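PDB 2QMA: diaminobutyrate-pyruvate transaminase and L-2,4-diaminobutyrate decarboxylase, which probably acts through its C-terminal decarboxylase domain, the part present here, as a pyridoxal 5'-phosphate-dependent carbon-carbon lyase. Local coordinates for residues A273-V285 with H306-S318. Sequence-based numbering, arbitrary orientation.
Sequences AIDDLDFIADMAV and HKSRLKGVERAHS
R315 reaches from the loop before strand 318-322 to helix 277-287 and forms a salt-bridge network with D278 and D282, one helical turn apart. The helix belongs to a beta-alpha-beta crossover between the parallel strands 258-265 and 290-295 of the seven-stranded mixed sheet. The contact lies in the pyridoxal-dependent decarboxylase domain, away from the predicted cofactor lysine. The R315 chain bends at chi3 (56°), and A281 CB stands 3.4 Å above the plane of the R315 guanidinium, over its centre. R315 NH1 and NH2 both grip D282 OD1, each at 2.9 Å, and reach it from the same face of the carboxylate. R315 NH2 also donates to D278 OD1 at 2.9 Å, meeting it from above the carboxylate plane. The guanidinium is thus held by its edge and covered on one face. V285 CG2 packs near R315 NH1.

G312, in the type II turn from L310 to V313, lets the loop come close to the helix start: its CA is 3.9 Å from D278 CA. It has no CB to stand in the way of L277 C and D278 N, and its phi of 107° suits glycine. E314 OE1 accepts from G312 N and braces this turn. L277 chi1 (-66°) sets CG beside the backbone N, which brings CD1 to V313 CB and L310 O. I274 CG2 meets L310 CD2, and I274 CD1 lies over one face of the R309 guanidinium. R309 NH1 bonds to S423 O outside the contact. Water links the backbones here. One water accepts from L277 N and lies 2.9 Å from R309 O and 2.7 Å from K311 O.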
loop_
_atom_site.group_PDB
_atom_site.type_symbol
_atom_site.label_atom_id
_atom_site.label_comp_id
_atom_site.label_asym_id
_atom_site.label_seq_id
_atom_site.Cartn_x
_atom_site.Cartn_y
_atom_site.Cartn_z
ATOM N N ALA A 273 22.232 6.980 -12.632
ATOM C CA ALA A 273 23.446 7.396 -11.929
ATOM C C ALA A 273 23.364 7.041 -10.423
ATOM O O ALA A 273 22.276 7.090 -9.816
ATOM C CB ALA A 273 23.629 8.922 -12.101
ATOM N N ILE A 274 24.520 6.698 -9.863
ATOM C CA ILE A 274 24.671 6.366 -8.444
ATOM C C ILE A 274 25.596 7.409 -7.805
ATOM O O ILE A 274 26.792 7.494 -8.134
ATOM C CB ILE A 274 25.133 4.885 -8.218
ATOM C CG1 ILE A 274 24.179 3.922 -8.944
ATOM C CG2 ILE A 274 25.180 4.586 -6.676
ATOM C CD1 ILE A 274 24.536 2.388 -8.780
ATOM N N ASP A 275 25.017 8.249 -6.943
ATOM C CA ASP A 275 25.784 9.247 -6.204
ATOM C C ASP A 275 26.958 8.573 -5.468
ATOM O O ASP A 275 26.963 7.346 -5.236
ATOM C CB ASP A 275 24.899 10.009 -5.195
ATOM C CG ASP A 275 23.849 10.895 -5.873
ATOM O OD1 ASP A 275 24.037 11.357 -7.030
ATOM O OD2 ASP A 275 22.807 11.113 -5.245
ATOM N N ASP A 276 27.982 9.365 -5.180
ATOM C CA ASP A 276 29.064 8.942 -4.345
ATOM C C ASP A 276 28.592 8.871 -2.862
ATOM O O ASP A 276 28.736 9.835 -2.064
ATOM C CB ASP A 276 30.248 9.925 -4.498
ATOM C CG ASP A 276 31.479 9.462 -3.738
ATOM O OD1 ASP A 276 31.350 8.562 -2.876
ATOM O OD2 ASP A 276 32.569 10.051 -3.972
ATOM N N LEU A 277 27.996 7.728 -2.530
ATOM C CA LEU A 277 27.351 7.510 -1.252
ATOM C C LEU A 277 28.367 7.573 -0.107
ATOM O O LEU A 277 28.055 8.021 0.970
ATOM C CB LEU A 277 26.659 6.146 -1.266
ATOM C CG LEU A 277 25.481 5.912 -2.212
ATOM C CD1 LEU A 277 24.749 4.528 -1.862
ATOM C CD2 LEU A 277 24.526 7.137 -2.224
ATOM N N ASP A 278 29.587 7.103 -0.344
ATOM C CA ASP A 278 30.616 7.172 0.696
ATOM C C ASP A 278 31.003 8.598 1.067
ATOM O O ASP A 278 31.150 8.934 2.221
ATOM C CB ASP A 278 31.846 6.371 0.258
ATOM C CG ASP A 278 32.625 5.859 1.431
ATOM O OD1 ASP A 278 32.042 5.208 2.315
ATOM O OD2 ASP A 278 33.827 6.088 1.465
ATOM N N PHE A 279 31.177 9.451 0.075
ATOM C CA PHE A 279 31.459 10.878 0.383
ATOM C C PHE A 279 30.272 11.596 1.038
ATOM O O PHE A 279 30.456 12.419 1.947
ATOM C CB PHE A 279 31.866 11.649 -0.877
ATOM C CG PHE A 279 32.299 13.038 -0.593
ATOM C CD1 PHE A 279 33.597 13.296 -0.175
ATOM C CD2 PHE A 279 31.406 14.101 -0.718
ATOM C CE1 PHE A 279 34.011 14.621 0.098
ATOM C CE2 PHE A 279 31.797 15.390 -0.461
ATOM C CZ PHE A 279 33.124 15.662 -0.053
ATOM N N ILE A 280 29.066 11.259 0.598
ATOM C CA ILE A 280 27.863 11.834 1.199
ATOM C C ILE A 280 27.844 11.398 2.680
ATOM O O ILE A 280 27.552 12.199 3.574
ATOM C CB ILE A 280 26.636 11.406 0.447
ATOM C CG1 ILE A 280 26.652 12.099 -0.929
ATOM C CG2 ILE A 280 25.339 11.817 1.203
ATOM C CD1 ILE A 280 25.543 11.649 -1.886
ATOM N N ALA A 281 28.215 10.146 2.935
ATOM C CA ALA A 281 28.225 9.621 4.305
ATOM C C ALA A 281 29.254 10.380 5.124
ATOM O O ALA A 281 29.050 10.653 6.331
ATOM C CB ALA A 281 28.472 8.062 4.335
ATOM N N ASP A 282 30.374 10.741 4.494
ATOM C CA ASP A 282 31.404 11.509 5.208
ATOM C C ASP A 282 30.942 12.910 5.477
ATOM O O ASP A 282 31.312 13.467 6.492
ATOM C CB ASP A 282 32.720 11.541 4.429
ATOM C CG ASP A 282 33.405 10.170 4.374
ATOM O OD1 ASP A 282 33.229 9.353 5.317
ATOM O OD2 ASP A 282 34.123 9.929 3.403
HETATM N N MSE A 283 30.182 13.491 4.541
HETATM C CA MSE A 283 29.524 14.793 4.772
HETATM C C MSE A 283 28.567 14.756 5.996
HETATM O O MSE A 283 28.532 15.678 6.844
HETATM C CB MSE A 283 28.795 15.247 3.492
HETATM C CG MSE A 283 29.770 15.799 2.441
HETATM SE SE MSE A 283 30.816 17.369 2.958
HETATM C CE MSE A 283 32.495 16.602 3.525
ATOM N N ALA A 284 27.797 13.682 6.076
ATOM C CA ALA A 284 26.858 13.471 7.159
ATOM C C ALA A 284 27.607 13.321 8.499
ATOM O O ALA A 284 27.160 13.869 9.509
ATOM C CB ALA A 284 25.937 12.215 6.867
ATOM N N VAL A 285 28.770 12.643 8.517
ATOM C CA VAL A 285 29.582 12.605 9.775
ATOM C C VAL A 285 30.079 14.028 10.116
ATOM O O VAL A 285 29.888 14.507 11.207
ATOM C CB VAL A 285 30.808 11.589 9.670
ATOM C CG1 VAL A 285 31.790 11.743 10.844
ATOM C CG2 VAL A 285 30.313 10.139 9.582
ATOM N N HIS A 306 28.422 -5.654 -9.207
ATOM C CA HIS A 306 28.635 -4.199 -9.200
ATOM C C HIS A 306 28.262 -3.590 -7.850
ATOM O O HIS A 306 28.099 -2.365 -7.728
ATOM C CB HIS A 306 27.822 -3.556 -10.313
ATOM C CG HIS A 306 28.168 -4.078 -11.665
ATOM N ND1 HIS A 306 29.150 -3.511 -12.451
ATOM C CD2 HIS A 306 27.690 -5.138 -12.357
ATOM C CE1 HIS A 306 29.241 -4.186 -13.587
ATOM N NE2 HIS A 306 28.374 -5.185 -13.551
ATOM N N LYS A 307 28.132 -4.466 -6.851
ATOM C CA LYS A 307 27.905 -4.063 -5.461
ATOM C C LYS A 307 28.807 -2.894 -5.025
ATOM O O LYS A 307 28.355 -1.974 -4.313
ATOM C CB LYS A 307 28.087 -5.268 -4.538
ATOM C CG LYS A 307 27.689 -5.032 -3.073
ATOM C CD LYS A 307 28.196 -6.137 -2.131
ATOM C CE LYS A 307 28.013 -5.677 -0.681
ATOM N NZ LYS A 307 28.210 -6.801 0.277
ATOM N N SER A 308 30.073 -2.925 -5.446
ATOM C CA SER A 308 31.033 -1.839 -5.144
ATOM C C SER A 308 30.547 -0.417 -5.459
ATOM O O SER A 308 30.934 0.531 -4.804
ATOM C CB SER A 308 32.371 -2.088 -5.847
ATOM O OG SER A 308 32.190 -2.097 -7.263
ATOM N N ARG A 309 29.699 -0.266 -6.461
ATOM C CA ARG A 309 29.159 1.063 -6.793
ATOM C C ARG A 309 28.295 1.715 -5.703
ATOM O O ARG A 309 28.167 2.930 -5.665
ATOM C CB ARG A 309 28.440 1.021 -8.119
ATOM C CG ARG A 309 29.397 0.607 -9.236
ATOM C CD ARG A 309 28.791 0.697 -10.593
ATOM N NE ARG A 309 28.187 2.013 -10.810
ATOM C CZ ARG A 309 27.457 2.317 -11.876
ATOM N NH1 ARG A 309 27.270 1.392 -12.820
ATOM N NH2 ARG A 309 26.914 3.528 -11.994
ATOM N N LEU A 310 27.749 0.886 -4.822
ATOM C CA LEU A 310 26.915 1.308 -3.698
ATOM C C LEU A 310 27.771 1.527 -2.438
ATOM O O LEU A 310 27.232 1.785 -1.385
ATOM C CB LEU A 310 25.826 0.234 -3.427
ATOM C CG LEU A 310 24.843 -0.147 -4.528
ATOM C CD1 LEU A 310 23.871 -1.216 -4.039
ATOM C CD2 LEU A 310 24.056 1.130 -4.922
ATOM N N LYS A 311 29.106 1.437 -2.563
ATOM C CA LYS A 311 29.998 1.655 -1.418
ATOM C C LYS A 311 29.575 2.884 -0.593
ATOM O O LYS A 311 29.424 3.946 -1.145
ATOM C CB LYS A 311 31.469 1.803 -1.878
ATOM C CG LYS A 311 32.431 1.942 -0.679
ATOM C CD LYS A 311 32.400 0.609 0.127
ATOM C CE LYS A 311 33.242 0.683 1.391
ATOM N NZ LYS A 311 33.130 -0.589 2.160
ATOM N N GLY A 312 29.379 2.735 0.718
ATOM C CA GLY A 312 28.818 3.844 1.523
ATOM C C GLY A 312 27.373 3.574 1.931
ATOM O O GLY A 312 26.904 4.027 2.969
ATOM N N VAL A 313 26.673 2.779 1.127
ATOM C CA VAL A 313 25.284 2.390 1.487
ATOM C C VAL A 313 25.263 1.741 2.855
ATOM O O VAL A 313 24.327 1.973 3.630
ATOM C CB VAL A 313 24.561 1.512 0.399
ATOM C CG1 VAL A 313 25.097 0.098 0.405
ATOM C CG2 VAL A 313 23.018 1.483 0.640
ATOM N N GLU A 314 26.305 0.972 3.204
ATOM C CA GLU A 314 26.272 0.313 4.527
ATOM C C GLU A 314 26.302 1.261 5.761
ATOM O O GLU A 314 26.076 0.813 6.891
ATOM C CB GLU A 314 27.402 -0.735 4.670
ATOM C CG GLU A 314 28.838 -0.160 4.832
ATOM C CD GLU A 314 29.415 0.624 3.622
ATOM O OE1 GLU A 314 28.886 0.521 2.444
ATOM O OE2 GLU A 314 30.458 1.309 3.871
ATOM N N ARG A 315 26.636 2.525 5.539
ATOM C CA ARG A 315 26.745 3.547 6.585
ATOM C C ARG A 315 25.505 4.457 6.704
ATOM O O ARG A 315 25.446 5.288 7.623
ATOM C CB ARG A 315 27.967 4.428 6.293
ATOM C CG ARG A 315 29.298 3.619 6.046
ATOM C CD ARG A 315 30.391 4.508 5.451
ATOM N NE ARG A 315 30.631 5.649 6.309
ATOM C CZ ARG A 315 31.259 6.758 5.935
ATOM N NH1 ARG A 315 31.418 7.711 6.831
ATOM N NH2 ARG A 315 31.694 6.926 4.676
ATOM N N ALA A 316 24.511 4.258 5.811
ATOM C CA ALA A 316 23.294 5.096 5.768
ATOM C C ALA A 316 22.556 5.063 7.089
ATOM O O ALA A 316 22.493 4.017 7.763
ATOM C CB ALA A 316 22.359 4.609 4.669
ATOM N N HIS A 317 21.946 6.182 7.448
ATOM C CA HIS A 317 20.985 6.133 8.548
ATOM C C HIS A 317 19.730 5.384 8.133
ATOM O O HIS A 317 19.133 4.676 8.958
ATOM C CB HIS A 317 20.566 7.516 9.034
ATOM C CG HIS A 317 21.646 8.270 9.751
ATOM N ND1 HIS A 317 22.771 8.746 9.109
ATOM C CD2 HIS A 317 21.760 8.639 11.051
ATOM C CE1 HIS A 317 23.532 9.383 9.990
ATOM N NE2 HIS A 317 22.940 9.333 11.176
ATOM N N SER A 318 19.299 5.599 6.868
ATOM C CA SER A 318 18.130 4.886 6.353
ATOM C C SER A 318 18.323 4.582 4.877
ATOM O O SER A 318 19.041 5.327 4.185
ATOM C CB SER A 318 16.856 5.710 6.575
ATOM O OG SER A 318 16.939 7.011 5.989
HETATM O O HOH W 1 26.724 6.365 -11.604
HETATM O O HOH W 2 28.526 5.193 -6.995
HETATM O O HOH W 3 28.741 4.896 -3.589
#